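Local coordinates for tRNA threonylcarbamoyladenosine biosynthesis protein TsaB (Pseudomonas aeruginosa, PDB 5BR9) that probably takes part in making the threonylcarbamoyladenosine modification of tRNA, as a TsaB member of the KAE1/TsaD family with an actin-like ATPase fold, at residues M9-S23 / L26-V38. Residues are numbered along the deposited sequence; the frame is centred on the assembly and turned at random.
Sequences MSTLLALDTSTEACS and LLHEGRALSHYEV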
ATOM      1  N   MET A   9      14.082 -27.796   3.409  1.00 48.32           N
ATOM      2  CA  MET A   9      14.676 -26.492   3.149  1.00 44.61           C
ATOM      3  C   MET A   9      13.632 -25.442   2.794  1.00 40.87           C
ATOM      4  O   MET A   9      12.702 -25.717   2.050  1.00 49.91           O
ATOM      5  CB  MET A   9      15.734 -26.600   2.061  1.00 50.43           C
ATOM      6  CG  MET A   9      16.988 -27.284   2.604  1.00 59.07           C
ATOM      7  SD  MET A   9      18.463 -27.032   1.611  1.00 65.51           S
ATOM      8  CE  MET A   9      18.076 -28.028   0.170  1.00 68.98           C
ATOM      9  N   SER A  10      13.792 -24.238   3.347  1.00 34.87           N
ATOM     10  CA  SER A  10      12.782 -23.199   3.219  1.00 34.59           C
ATOM     11  C   SER A  10      12.930 -22.374   1.957  1.00 33.29           C
ATOM     12  O   SER A  10      14.032 -22.101   1.494  1.00 35.97           O
ATOM     13  CB  SER A  10      12.833 -22.251   4.421  1.00 44.68           C
ATOM     14  OG  SER A  10      12.442 -22.901   5.613  1.00 48.42           O
ATOM     15  N   THR A  11      11.801 -21.933   1.428  1.00 26.21           N
ATOM     16  CA  THR A  11      11.832 -21.014   0.314  1.00 24.37           C
ATOM     17  C   THR A  11      11.246 -19.695   0.803  1.00 23.38           C
ATOM     18  O   THR A  11      10.097 -19.641   1.212  1.00 33.49           O
ATOM     19  CB  THR A  11      11.071 -21.573  -0.906  1.00 23.90           C
ATOM     20  OG1 THR A  11      11.687 -22.803  -1.311  1.00 32.14           O
ATOM     21  CG2 THR A  11      11.137 -20.612  -2.072  1.00 22.43           C
ATOM     22  N   LEU A  12      12.066 -18.653   0.809  1.00 29.69           N
ATOM     23  CA  LEU A  12      11.665 -17.337   1.326  1.00 28.03           C
ATOM     24  C   LEU A  12      11.826 -16.243   0.291  1.00 22.70           C
ATOM     25  O   LEU A  12      12.853 -16.157  -0.383  1.00 27.65           O
ATOM     26  CB  LEU A  12      12.482 -16.956   2.575  1.00 23.10           C
ATOM     27  CG  LEU A  12      12.396 -17.852   3.804  1.00 25.86           C
ATOM     28  CD1 LEU A  12      13.339 -17.343   4.907  1.00 26.71           C
ATOM     29  CD2 LEU A  12      10.936 -17.960   4.314  1.00 25.89           C
ATOM     30  N   LEU A  13      10.825 -15.375   0.221  1.00 25.81           N
ATOM     31  CA  LEU A  13      10.839 -14.222  -0.678  1.00 25.01           C
ATOM     32  C   LEU A  13      11.014 -12.953   0.166  1.00 29.10           C
ATOM     33  O   LEU A  13      10.352 -12.779   1.202  1.00 27.43           O
ATOM     34  CB  LEU A  13       9.528 -14.159  -1.505  1.00 20.38           C
ATOM     35  CG  LEU A  13       9.355 -13.023  -2.516  1.00 26.87           C
ATOM     36  CD1 LEU A  13      10.405 -13.145  -3.628  1.00 24.51           C
ATOM     37  CD2 LEU A  13       7.935 -12.994  -3.103  1.00 25.16           C
ATOM     38  N   ALA A  14      11.914 -12.080  -0.273  1.00 23.60           N
ATOM     39  CA  ALA A  14      12.198 -10.849   0.443  1.00 25.69           C
ATOM     40  C   ALA A  14      12.115  -9.651  -0.491  1.00 29.68           C
ATOM     41  O   ALA A  14      12.496  -9.743  -1.656  1.00 23.18           O
ATOM     42  CB  ALA A  14      13.574 -10.909   1.091  1.00 20.76           C
ATOM     43  N   LEU A  15      11.553  -8.553  -0.003  1.00 29.26           N
ATOM     44  CA  LEU A  15      11.512  -7.329  -0.790  1.00 26.26           C
ATOM     45  C   LEU A  15      11.666  -6.067   0.068  1.00 29.88           C
ATOM     46  O   LEU A  15      11.212  -6.014   1.216  1.00 27.73           O
ATOM     47  CB  LEU A  15      10.258  -7.279  -1.640  1.00 31.66           C
ATOM     48  CG  LEU A  15       8.883  -7.253  -1.034  1.00 34.01           C
ATOM     49  CD1 LEU A  15       8.537  -5.808  -0.676  1.00 35.31           C
ATOM     50  CD2 LEU A  15       7.931  -7.831  -2.089  1.00 30.41           C
ATOM     51  N   ASP A  16      12.323  -5.055  -0.492  1.00 25.03           N
ATOM     52  CA  ASP A  16      12.446  -3.796   0.207  1.00 26.08           C
ATOM     53  C   ASP A  16      12.233  -2.609  -0.736  1.00 30.42           C
ATOM     54  O   ASP A  16      12.836  -2.525  -1.801  1.00 29.08           O
ATOM     55  CB  ASP A  16      13.809  -3.694   0.883  1.00 24.01           C
ATOM     56  CG  ASP A  16      13.831  -2.613   1.947  1.00 36.83           C
ATOM     57  OD1 ASP A  16      13.609  -2.951   3.125  1.00 42.20           O
ATOM     58  OD2 ASP A  16      14.026  -1.429   1.610  1.00 37.06           O
ATOM     59  N   THR A  17      11.368  -1.694  -0.316  1.00 36.91           N
ATOM     60  CA  THR A  17      11.043  -0.492  -1.075  1.00 35.07           C
ATOM     61  C   THR A  17      11.045   0.737  -0.190  1.00 39.00           C
ATOM     62  O   THR A  17      10.394   1.730  -0.496  1.00 44.19           O
ATOM     63  CB  THR A  17       9.649  -0.603  -1.730  1.00 34.68           C
ATOM     64  OG1 THR A  17       8.683  -0.890  -0.711  1.00 37.13           O
ATOM     65  CG2 THR A  17       9.616  -1.713  -2.756  1.00 25.27           C
ATOM     66  N   SER A  18      11.792   0.675   0.902  1.00 28.24           N
ATOM     67  CA  SER A  18      11.783   1.749   1.903  1.00 30.36           C
ATOM     68  C   SER A  18      12.589   2.966   1.449  1.00 35.16           C
ATOM     69  O   SER A  18      12.552   4.029   2.087  1.00 33.41           O
ATOM     70  CB  SER A  18      12.305   1.227   3.250  1.00 37.27           C
ATOM     71  OG  SER A  18      13.680   0.875   3.177  1.00 40.42           O
ATOM     72  N   THR A  19      13.411   2.782   0.425  1.00 31.54           N
ATOM     73  CA  THR A  19      14.258   3.869  -0.055  1.00 39.20           C
ATOM     74  C   THR A  19      14.042   4.076  -1.532  1.00 38.24           C
ATOM     75  O   THR A  19      13.149   3.467  -2.107  1.00 39.37           O
ATOM     76  CB  THR A  19      15.771   3.590   0.214  1.00 41.32           C
ATOM     77  OG1 THR A  19      16.209   2.464  -0.562  1.00 36.51           O
ATOM     78  CG2 THR A  19      16.020   3.321   1.685  1.00 33.21           C
ATOM     79  N   GLU A  20      14.882   4.913  -2.140  1.00 42.41           N
ATOM     80  CA  GLU A  20      14.894   5.098  -3.590  1.00 51.41           C
ATOM     81  C   GLU A  20      15.347   3.800  -4.283  1.00 46.91           C
ATOM     82  O   GLU A  20      15.174   3.630  -5.493  1.00 40.11           O
ATOM     83  CB  GLU A  20      15.809   6.266  -3.977  1.00 58.48           C
ATOM     84  CG  GLU A  20      17.294   5.996  -3.740  1.00 66.93           C
ATOM     85  CD  GLU A  20      18.188   7.172  -4.121  1.00 78.37           C
ATOM     86  OE1 GLU A  20      19.341   7.215  -3.636  1.00 76.50           O
ATOM     87  OE2 GLU A  20      17.741   8.049  -4.898  1.00 83.03           O
ATOM     88  N   ALA A  21      15.929   2.894  -3.499  1.00 38.87           N
ATOM     89  CA  ALA A  21      16.309   1.569  -3.972  1.00 38.35           C
ATOM     90  C   ALA A  21      15.123   0.612  -3.878  1.00 44.95           C
ATOM     91  O   ALA A  21      14.345   0.649  -2.916  1.00 47.48           O
ATOM     92  CB  ALA A  21      17.492   1.019  -3.172  1.00 31.60           C
ATOM     93  N   CYS A  22      14.979  -0.220  -4.901  1.00 32.21           N
ATOM     94  CA  CYS A  22      13.985  -1.269  -4.909  1.00 30.20           C
ATOM     95  C   CYS A  22      14.709  -2.609  -5.057  1.00 28.88           C
ATOM     96  O   CYS A  22      15.511  -2.794  -5.975  1.00 31.76           O
ATOM     97  CB  CYS A  22      12.976  -1.055  -6.038  1.00 37.59           C
ATOM     98  SG  CYS A  22      11.601  -2.221  -5.994  1.00 44.50           S
ATOM     99  N   SER A  23      14.480  -3.542  -4.149  1.00 27.22           N
ATOM    100  CA  SER A  23      15.222  -4.785  -4.261  1.00 24.13           C
ATOM    101  C   SER A  23      14.409  -5.985  -3.802  1.00 31.63           C
ATOM    102  O   SER A  23      13.474  -5.861  -2.992  1.00 26.43           O
ATOM    103  CB  SER A  23      16.540  -4.694  -3.484  1.00 24.63           C
ATOM    104  OG  SER A  23      16.317  -4.570  -2.102  1.00 35.40           O
ATOM    105  N   LEU A  26      15.580 -13.945  -2.990  1.00 26.84           N
ATOM    106  CA  LEU A  26      14.934 -15.235  -2.895  1.00 23.34           C
ATOM    107  C   LEU A  26      15.890 -16.246  -2.321  1.00 28.02           C
ATOM    108  O   LEU A  26      17.047 -16.337  -2.765  1.00 23.79           O
ATOM    109  CB  LEU A  26      14.452 -15.676  -4.272  1.00 22.99           C
ATOM    110  CG  LEU A  26      13.788 -17.045  -4.306  1.00 29.42           C
ATOM    111  CD1 LEU A  26      12.436 -16.963  -3.635  1.00 36.43           C
ATOM    112  CD2 LEU A  26      13.629 -17.496  -5.733  1.00 27.70           C
ATOM    113  N   LEU A  27      15.400 -17.001  -1.339  1.00 27.92           N
ATOM    114  CA  LEU A  27      16.132 -18.140  -0.790  1.00 33.25           C
ATOM    115  C   LEU A  27      15.436 -19.379  -1.304  1.00 34.18           C
ATOM    116  O   LEU A  27      14.207 -19.490  -1.208  1.00 30.21           O
ATOM    117  CB  LEU A  27      16.171 -18.148   0.746  1.00 24.07           C
ATOM    118  CG  LEU A  27      16.770 -19.407   1.397  1.00 35.34           C
ATOM    119  CD1 LEU A  27      18.280 -19.478   1.195  1.00 27.13           C
ATOM    120  CD2 LEU A  27      16.432 -19.525   2.891  1.00 28.14           C
ATOM    121  N   HIS A  28      16.222 -20.279  -1.891  1.00 30.51           N
ATOM    122  CA  HIS A  28      15.697 -21.516  -2.432  1.00 29.38           C
ATOM    123  C   HIS A  28      16.800 -22.574  -2.385  1.00 29.74           C
ATOM    124  O   HIS A  28      17.917 -22.310  -2.821  1.00 38.81           O
ATOM    125  CB  HIS A  28      15.186 -21.322  -3.864  1.00 25.58           C
ATOM    126  CG  HIS A  28      14.609 -22.565  -4.468  1.00 36.83           C
ATOM    127  ND1 HIS A  28      15.253 -23.293  -5.448  1.00 38.89           N
ATOM    128  CD2 HIS A  28      13.448 -23.221  -4.209  1.00 32.54           C
ATOM    129  CE1 HIS A  28      14.512 -24.338  -5.776  1.00 38.23           C
ATOM    130  NE2 HIS A  28      13.413 -24.316  -5.041  1.00 41.88           N
ATOM    131  N   GLU A  29      16.485 -23.743  -1.829  1.00 43.48           N
ATOM    132  CA  GLU A  29      17.455 -24.836  -1.704  1.00 51.75           C
ATOM    133  C   GLU A  29      18.799 -24.391  -1.107  1.00 44.42           C
ATOM    134  O   GLU A  29      19.846 -24.879  -1.510  1.00 47.52           O
ATOM    135  CB  GLU A  29      17.703 -25.478  -3.072  1.00 53.16           C
ATOM    136  CG  GLU A  29      17.267 -26.920  -3.185  1.00 87.02           C
ATOM    137  CD  GLU A  29      15.827 -27.058  -3.612  1.00 97.28           C
ATOM    138  OE1 GLU A  29      14.942 -26.987  -2.731  1.00100.81           O
ATOM    139  OE2 GLU A  29      15.581 -27.230  -4.829  1.00104.86           O
ATOM    140  N   GLY A  30      18.763 -23.445  -0.169  1.00 39.04           N
ATOM    141  CA  GLY A  30      19.971 -22.952   0.470  1.00 36.56           C
ATOM    142  C   GLY A  30      20.793 -21.981  -0.361  1.00 42.10           C
ATOM    143  O   GLY A  30      21.930 -21.668  -0.010  1.00 43.35           O
ATOM    144  N   ARG A  31      20.228 -21.515  -1.471  1.00 37.62           N
ATOM    145  CA  ARG A  31      20.901 -20.541  -2.321  1.00 34.73           C
ATOM    146  C   ARG A  31      20.166 -19.206  -2.254  1.00 30.62           C
ATOM    147  O   ARG A  31      18.937 -19.173  -2.238  1.00 38.26           O
ATOM    148  CB  ARG A  31      20.969 -21.026  -3.770  1.00 50.04           C
ATOM    149  CG  ARG A  31      21.914 -22.184  -4.015  1.00 60.51           C
ATOM    150  CD  ARG A  31      21.870 -22.648  -5.480  1.00 74.14           C
ATOM    151  NE  ARG A  31      20.926 -23.746  -5.722  1.00 83.20           N
ATOM    152  CZ  ARG A  31      19.665 -23.588  -6.129  1.00 86.77           C
ATOM    153  NH1 ARG A  31      19.169 -22.372  -6.344  1.00 87.28           N
ATOM    154  NH2 ARG A  31      18.897 -24.651  -6.321  1.00 87.08           N
ATOM    155  N   ALA A  32      20.915 -18.110  -2.190  1.00 28.15           N
ATOM    156  CA  ALA A  32      20.315 -16.780  -2.172  1.00 35.30           C
ATOM    157  C   ALA A  32      20.489 -16.143  -3.547  1.00 32.83           C
ATOM    158  O   ALA A  32      21.519 -16.314  -4.196  1.00 36.54           O
ATOM    159  CB  ALA A  32      20.934 -15.901  -1.062  1.00 21.84           C
ATOM    160  N   LEU A  33      19.453 -15.450  -4.003  1.00 29.21           N
ATOM    161  CA  LEU A  33      19.473 -14.752  -5.285  1.00 27.51           C
ATOM    162  C   LEU A  33      18.824 -13.377  -5.074  1.00 34.10           C
ATOM    163  O   LEU A  33      17.783 -13.286  -4.424  1.00 32.49           O
ATOM    164  CB  LEU A  33      18.722 -15.561  -6.338  1.00 32.96           C
ATOM    165  CG  LEU A  33      18.890 -15.095  -7.773  1.00 45.64           C
ATOM    166  CD1 LEU A  33      20.302 -15.403  -8.237  1.00 49.73           C
ATOM    167  CD2 LEU A  33      17.865 -15.749  -8.670  1.00 49.73           C
ATOM    168  N   SER A  34      19.425 -12.305  -5.580  1.00 30.63           N
ATOM    169  CA  SER A  34      18.840 -10.983  -5.362  1.00 33.18           C
ATOM    170  C   SER A  34      19.009 -10.072  -6.559  1.00 37.40           C
ATOM    171  O   SER A  34      19.860 -10.310  -7.416  1.00 34.62           O
ATOM    172  CB  SER A  34      19.441 -10.300  -4.118  1.00 29.24           C
ATOM    173  OG  SER A  34      20.815  -9.989  -4.295  1.00 30.43           O
ATOM    174  N   HIS A  35      18.168  -9.039  -6.605  1.00 34.08           N
ATOM    175  CA  HIS A  35      18.316  -7.983  -7.594  0.53 35.22           C
ATOM    176  C   HIS A  35      17.952  -6.640  -6.971  1.00 36.18           C
ATOM    177  O   HIS A  35      17.072  -6.540  -6.113  1.00 31.96           O
ATOM    178  CB  HIS A  35      17.477  -8.279  -8.841  0.53 36.07           C
ATOM    179  CG  HIS A  35      18.043  -9.379  -9.694  0.53 41.40           C
ATOM    180  ND1 HIS A  35      19.164  -9.212 -10.480  0.53 42.83           N
ATOM    181  CD2 HIS A  35      17.655 -10.666  -9.861  0.53 40.75           C
ATOM    182  CE1 HIS A  35      19.436 -10.346 -11.101  0.53 40.33           C
ATOM    183  NE2 HIS A  35      18.538 -11.244 -10.738  0.53 36.63           N
ATOM    184  N   TYR A  36      18.671  -5.612  -7.401  1.00 32.95           N
ATOM    185  CA  TYR A  36      18.664  -4.317  -6.743  1.00 37.52           C
ATOM    186  C   TYR A  36      18.688  -3.200  -7.799  1.00 37.54           C
ATOM    187  O   TYR A  36      19.517  -3.217  -8.701  1.00 33.79           O
ATOM    188  CB  TYR A  36      19.882  -4.260  -5.800  1.00 37.70           C
ATOM    189  CG  TYR A  36      20.147  -3.002  -4.994  1.00 40.17           C
ATOM    190  CD1 TYR A  36      19.826  -2.942  -3.635  1.00 39.16           C
ATOM    191  CD2 TYR A  36      20.794  -1.907  -5.561  1.00 37.10           C
ATOM    192  CE1 TYR A  36      20.105  -1.806  -2.871  1.00 44.05           C
ATOM    193  CE2 TYR A  36      21.072  -0.762  -4.805  1.00 43.15           C
ATOM    194  CZ  TYR A  36      20.729  -0.716  -3.463  1.00 44.28           C
ATOM    195  OH  TYR A  36      21.015   0.413  -2.717  1.00 45.32           O
ATOM    196  N   GLU A  37      17.763  -2.248  -7.701  1.00 43.10           N
ATOM    197  CA  GLU A  37      17.735  -1.115  -8.631  1.00 48.79           C
ATOM    198  C   GLU A  37      17.452   0.200  -7.904  1.00 46.95           C
ATOM    199  O   GLU A  37      16.620   0.238  -7.002  1.00 40.31           O
ATOM    200  CB  GLU A  37      16.674  -1.321  -9.713  1.00 51.80           C
ATOM    201  CG  GLU A  37      16.987  -2.403 -10.724  1.00 62.30           C
ATOM    202  CD  GLU A  37      15.872  -2.584 -11.747  1.00 70.34           C
ATOM    203  OE1 GLU A  37      15.056  -1.652 -11.940  1.00 67.02           O
ATOM    204  OE2 GLU A  37      15.808  -3.674 -12.349  1.00 78.56           O
ATOM    205  N   VAL A  38      18.127   1.279  -8.299  1.00 48.67           N
ATOM    206  CA  VAL A  38      17.735   2.593  -7.803  1.00 48.42           C
ATOM    207  C   VAL A  38      16.741   3.185  -8.798  1.00 51.80           C
ATOM    208  O   VAL A  38      17.066   3.412  -9.959  1.00 49.86           O
ATOM    209  CB  VAL A  38      18.954   3.532  -7.553  1.00 52.38           C
ATOM    210  CG1 VAL A  38      19.835   2.973  -6.440  1.00 59.48           C
ATOM    211  CG2 VAL A  38      19.766   3.738  -8.801  1.00 50.44           C
TER
HETATM  212  O   HOH W   1      13.903 -24.493  -0.732  1.00 29.77           O
HETATM  213  O   HOH W   2      16.630 -22.948   1.560  1.00 28.87           O
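Two waters bridge S10 and T11 to the type I' turn from H28 to R31, linking the two segments beyond the last direct backbone bonds. One accepts from G30 N and donates to S10 O at 2.7 Å; the other accepts from E29 N and meets T11 OG1 at 2.8 Å. Outside them, M9 bends at its last torsion (chi3 -71°), laying CE against E29 CG, 3.6 Å away, the two side chains crossing nearly at right angles. T11 and H28 run side by side, OG1 lying near the imidazole plane at its CD2 edge.

Regular antiparallel pairing follows. L12 and L27 exchange two backbone bonds, the one from L27 N to L12 O nearly straight (172°), while L26 CD1 tucks in 3.4 Å from L12 O. In the next hairpin, between 21-28 and 31-38, C22 and E37 form a hydrogen-bonded pair, with C22 N to E37 O at 2.7 Å. Next to it, Y36, its CG anti to the backbone N (chi1 179°), sets its ring obliquely against A21 and S23: A21 CB lies 3.7 Å from Y36 CZ, and S23 CB lies near CD1.

The two strand pairings belong to the consecutive hairpins that open the ASKHA-type sheet: 21-28 runs between 12-16 and edge strand 31-38. Helix 43-58 packs on C22 and L26, helix 196-208 on A14 and L27, and H195 stacks on Y36; beyond 12-16 the sheet continues into parallel strand 67-71.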